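Local coordinates for hypothetical protein Atu2684 (Agrobacterium tumefaciens, PDB 2AXO) that is of unknown function but belongs to the thioredoxin clan and carries a disulfide-bonded CXXC motif, consistent with a redox role, at residues Ala227-Gln239 against Ala248-Glu260. Residues are numbered along the deposited sequence; the frame is centred on the assembly and turned at random.
Sequences AKVKKGGCAVLLQ and AAIVGASILLGNE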
loop_
_atom_site.group_PDB
_atom_site.type_symbol
_atom_site.label_atom_id
_atom_site.label_comp_id
_atom_site.label_asym_id
_atom_site.label_seq_id
_atom_site.Cartn_x
_atom_site.Cartn_y
_atom_site.Cartn_z
ATOM N N ALA A 227 -20.694 -5.076 -22.754
ATOM C CA ALA A 227 -20.804 -6.249 -21.898
ATOM C C ALA A 227 -20.304 -5.959 -20.484
ATOM O O ALA A 227 -20.900 -6.406 -19.508
ATOM C CB ALA A 227 -20.019 -7.415 -22.502
ATOM N N LYS A 228 -19.211 -5.210 -20.373
ATOM C CA LYS A 228 -18.671 -4.887 -19.058
ATOM C C LYS A 228 -19.585 -3.949 -18.280
ATOM O O LYS A 228 -19.829 -4.161 -17.096
ATOM C CB LYS A 228 -17.272 -4.275 -19.181
ATOM C CG LYS A 228 -16.267 -5.207 -19.835
ATOM C CD LYS A 228 -14.844 -4.899 -19.423
ATOM C CE LYS A 228 -14.396 -3.523 -19.855
ATOM N NZ LYS A 228 -13.038 -3.251 -19.299
ATOM N N VAL A 229 -20.096 -2.912 -18.935
ATOM C CA VAL A 229 -20.981 -1.989 -18.239
ATOM C C VAL A 229 -22.223 -2.743 -17.757
ATOM O O VAL A 229 -22.739 -2.476 -16.671
ATOM C CB VAL A 229 -21.413 -0.812 -19.151
ATOM C CG1 VAL A 229 -22.261 0.168 -18.365
ATOM C CG2 VAL A 229 -20.179 -0.109 -19.721
ATOM N N LYS A 230 -22.690 -3.698 -18.559
ATOM C CA LYS A 230 -23.868 -4.486 -18.214
ATOM C C LYS A 230 -23.696 -5.325 -16.951
ATOM O O LYS A 230 -24.678 -5.785 -16.373
ATOM C CB LYS A 230 -24.250 -5.387 -19.393
ATOM C CG LYS A 230 -24.918 -4.650 -20.535
ATOM C CD LYS A 230 -26.290 -4.143 -20.124
ATOM C CE LYS A 230 -26.947 -3.360 -21.249
ATOM N NZ LYS A 230 -28.303 -2.880 -20.859
ATOM N N LYS A 231 -22.451 -5.536 -16.527
ATOM C CA LYS A 231 -22.183 -6.312 -15.317
ATOM C C LYS A 231 -22.509 -5.477 -14.082
ATOM O O LYS A 231 -22.499 -5.976 -12.958
ATOM C CB LYS A 231 -20.710 -6.742 -15.258
ATOM C CG LYS A 231 -20.343 -7.889 -16.191
ATOM C CD LYS A 231 -18.841 -8.176 -16.166
ATOM C CE LYS A 231 -18.355 -8.600 -14.785
ATOM N NZ LYS A 231 -16.890 -8.876 -14.789
ATOM N N GLY A 232 -22.797 -4.199 -14.303
ATOM C CA GLY A 232 -23.117 -3.301 -13.210
ATOM C C GLY A 232 -23.257 -1.913 -13.794
ATOM O O GLY A 232 -24.360 -1.459 -14.094
ATOM N N GLY A 233 -22.130 -1.240 -13.970
ATOM C CA GLY A 233 -22.161 0.084 -14.548
ATOM C C GLY A 233 -20.758 0.606 -14.706
ATOM O O GLY A 233 -19.781 -0.123 -14.526
ATOM N N CYS A 234 -20.652 1.880 -15.056
ATOM C CA CYS A 234 -19.349 2.487 -15.199
ATOM C C CYS A 234 -19.500 3.965 -14.905
ATOM O O CYS A 234 -20.602 4.516 -14.954
ATOM C CB CYS A 234 -18.789 2.265 -16.615
ATOM S SG CYS A 234 -19.508 3.266 -17.939
ATOM N N ALA A 235 -18.386 4.588 -14.564
ATOM C CA ALA A 235 -18.358 6.005 -14.285
ATOM C C ALA A 235 -17.326 6.568 -15.239
ATOM O O ALA A 235 -16.250 5.993 -15.391
ATOM C CB ALA A 235 -17.930 6.247 -12.840
ATOM N N VAL A 236 -17.671 7.659 -15.912
ATOM C CA VAL A 236 -16.739 8.310 -16.821
ATOM C C VAL A 236 -16.193 9.482 -16.030
ATOM O O VAL A 236 -16.955 10.310 -15.532
ATOM C CB VAL A 236 -17.439 8.850 -18.089
ATOM C CG1 VAL A 236 -16.445 9.655 -18.927
ATOM C CG2 VAL A 236 -17.997 7.690 -18.917
ATOM N N LEU A 237 -14.876 9.542 -15.896
ATOM C CA LEU A 237 -14.248 10.614 -15.146
ATOM C C LEU A 237 -13.329 11.401 -16.070
ATOM O O LEU A 237 -12.399 10.836 -16.644
ATOM C CB LEU A 237 -13.434 10.038 -13.980
ATOM C CG LEU A 237 -14.161 9.095 -13.010
ATOM C CD1 LEU A 237 -13.180 8.547 -11.986
ATOM C CD2 LEU A 237 -15.308 9.833 -12.310
ATOM N N LEU A 238 -13.603 12.693 -16.245
ATOM C CA LEU A 238 -12.738 13.516 -17.090
ATOM C C LEU A 238 -11.708 14.023 -16.092
ATOM O O LEU A 238 -11.911 15.042 -15.427
ATOM C CB LEU A 238 -13.518 14.679 -17.706
ATOM C CG LEU A 238 -12.758 15.515 -18.748
ATOM C CD1 LEU A 238 -12.325 14.641 -19.924
ATOM C CD2 LEU A 238 -13.660 16.637 -19.224
ATOM N N GLN A 239 -10.594 13.304 -16.004
ATOM C CA GLN A 239 -9.574 13.609 -15.019
ATOM C C GLN A 239 -8.235 14.165 -15.481
ATOM O O GLN A 239 -7.572 13.608 -16.355
ATOM C CB GLN A 239 -9.365 12.348 -14.164
ATOM C CG GLN A 239 -8.419 12.492 -12.986
ATOM C CD GLN A 239 -8.617 11.398 -11.948
ATOM O OE1 GLN A 239 -8.886 10.236 -12.282
ATOM N NE2 GLN A 239 -8.463 11.759 -10.681
ATOM N N ALA A 248 -5.373 13.789 -10.743
ATOM C CA ALA A 248 -5.646 15.084 -10.139
ATOM C C ALA A 248 -7.128 15.451 -10.278
ATOM O O ALA A 248 -7.982 14.576 -10.455
ATOM C CB ALA A 248 -4.764 16.150 -10.773
ATOM N N ALA A 249 -7.436 16.741 -10.206
ATOM C CA ALA A 249 -8.821 17.201 -10.289
ATOM C C ALA A 249 -9.646 16.582 -11.415
ATOM O O ALA A 249 -9.197 16.472 -12.551
ATOM C CB ALA A 249 -8.856 18.726 -10.410
ATOM N N ILE A 250 -10.859 16.165 -11.068
ATOM C CA ILE A 250 -11.797 15.595 -12.021
ATOM C C ILE A 250 -12.718 16.771 -12.332
ATOM O O ILE A 250 -13.373 17.300 -11.432
ATOM C CB ILE A 250 -12.591 14.437 -11.382
ATOM C CG1 ILE A 250 -11.626 13.311 -11.008
ATOM C CG2 ILE A 250 -13.671 13.941 -12.342
ATOM C CD1 ILE A 250 -12.247 12.187 -10.189
ATOM N N VAL A 251 -12.752 17.190 -13.594
ATOM C CA VAL A 251 -13.545 18.354 -13.992
ATOM C C VAL A 251 -14.900 18.037 -14.618
ATOM O O VAL A 251 -15.683 18.945 -14.918
ATOM C CB VAL A 251 -12.744 19.250 -14.964
ATOM C CG1 VAL A 251 -11.447 19.699 -14.303
ATOM C CG2 VAL A 251 -12.454 18.506 -16.246
ATOM N N GLY A 252 -15.178 16.750 -14.799
ATOM C CA GLY A 252 -16.441 16.327 -15.378
ATOM C C GLY A 252 -16.645 14.866 -15.052
ATOM O O GLY A 252 -15.670 14.128 -14.902
ATOM N N ALA A 253 -17.895 14.432 -14.930
ATOM C CA ALA A 253 -18.146 13.035 -14.612
ATOM C C ALA A 253 -19.567 12.605 -14.923
ATOM O O ALA A 253 -20.495 13.418 -14.939
ATOM C CB ALA A 253 -17.837 12.768 -13.143
ATOM N N SER A 254 -19.724 11.310 -15.154
ATOM C CA SER A 254 -21.015 10.744 -15.475
ATOM C C SER A 254 -21.042 9.268 -15.129
ATOM O O SER A 254 -20.005 8.603 -15.106
ATOM C CB SER A 254 -21.297 10.919 -16.968
ATOM O OG SER A 254 -22.454 10.204 -17.372
ATOM N N ILE A 255 -22.235 8.762 -14.845
ATOM C CA ILE A 255 -22.391 7.351 -14.558
ATOM C C ILE A 255 -23.385 6.768 -15.540
ATOM O O ILE A 255 -24.386 7.390 -15.878
ATOM C CB ILE A 255 -22.902 7.079 -13.130
ATOM C CG1 ILE A 255 -21.756 7.258 -12.130
ATOM C CG2 ILE A 255 -23.461 5.648 -13.039
ATOM C CD1 ILE A 255 -22.117 6.915 -10.697
ATOM N N LEU A 256 -23.071 5.576 -16.020
ATOM C CA LEU A 256 -23.932 4.865 -16.943
ATOM C C LEU A 256 -24.207 3.530 -16.274
ATOM O O LEU A 256 -23.277 2.768 -16.010
ATOM C CB LEU A 256 -23.220 4.639 -18.282
ATOM C CG LEU A 256 -23.987 3.792 -19.303
ATOM C CD1 LEU A 256 -25.351 4.421 -19.563
ATOM C CD2 LEU A 256 -23.196 3.690 -20.603
ATOM N N LEU A 257 -25.469 3.252 -15.969
ATOM C CA LEU A 257 -25.796 1.978 -15.338
ATOM C C LEU A 257 -26.163 0.962 -16.403
ATOM O O LEU A 257 -26.739 1.314 -17.433
ATOM C CB LEU A 257 -26.960 2.130 -14.355
ATOM C CG LEU A 257 -26.707 2.972 -13.104
ATOM C CD1 LEU A 257 -27.955 2.960 -12.231
ATOM C CD2 LEU A 257 -25.511 2.420 -12.342
ATOM N N GLY A 258 -25.820 -0.297 -16.152
ATOM C CA GLY A 258 -26.125 -1.350 -17.099
ATOM C C GLY A 258 -27.620 -1.470 -17.327
ATOM O O GLY A 258 -28.067 -1.746 -18.437
ATOM N N ASN A 259 -28.395 -1.265 -16.268
ATOM C CA ASN A 259 -29.842 -1.337 -16.373
ATOM C C ASN A 259 -30.397 -0.032 -16.924
ATOM O O ASN A 259 -30.359 0.997 -16.253
ATOM C CB ASN A 259 -30.461 -1.619 -15.006
ATOM C CG ASN A 259 -31.958 -1.436 -15.008
ATOM O OD1 ASN A 259 -32.623 -1.740 -15.994
ATOM N ND2 ASN A 259 -32.502 -0.947 -13.899
ATOM N N GLU A 260 -30.906 -0.067 -18.153
ATOM C CA GLU A 260 -31.462 1.138 -18.765
ATOM C C GLU A 260 -32.984 1.191 -18.686
ATOM O O GLU A 260 -33.649 1.659 -19.615
ATOM C CB GLU A 260 -31.024 1.250 -20.227
ATOM C CG GLU A 260 -29.579 1.695 -20.425
ATOM C CD GLU A 260 -29.253 2.999 -19.710
ATOM O OE1 GLU A 260 -29.035 2.973 -18.475
ATOM O OE2 GLU A 260 -29.220 4.055 -20.380
HETATM O O HOH W 1 -27.207 -1.450 -13.415
#
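Gly233-Gln239 pairs antiparallel with Ile250-Leu257, the two strand axes running at 168° and approaching to 4.5 Å. Cys234 with Leu256 and Val236 with Ser254 are hydrogen-bonded pairs. The register slips near Leu238: its N donates to Gly252 O and its O accepts from Val251 N, so two residues face one in a beta bulge. Val251 CG2 lies 3.7 Å from Leu238 CD2.

The Gln239 side chain crosses that of Ile250 at a slant and reaches on toward the hairpin loop. Its CG is anti to the backbone N (chi1 -175°) and its chain stays extended, bringing NE2 to Ala248 O at 2.9 Å. This acceptor lies in the amide plane. Ile250 CG1 packs 3.5 Å from the same NE2. Arg100 holds Gln239 OE1 and Tyr104 OH takes NE2, so both ends of the buried amide are gripped.

The two strands form a beta hairpin at the edge of a four-stranded antiparallel sheet. Ala235, Leu237, Ile250 and Ala253 face strands 45-50 and 74-79 of the second, mixed sheet. Leu237 CD2 meets Ala253 CB at 4.0 Å. On the other face, Cys234 SG lies 4.0 Å from Leu256 CB, and the side chains of Val229 and Leu256 cross at about a right angle, with CG1 of Val229 set against CG of Leu256.

At the far end Gly258 N donates to Gly232 O. A bend at chi2 (-68°) carries Lys230 NZ to Gly258 O at 2.7 Å; Phe156 offers Lys230 a cation-pi contact. One water bridges Gly232 O and Asn259 N.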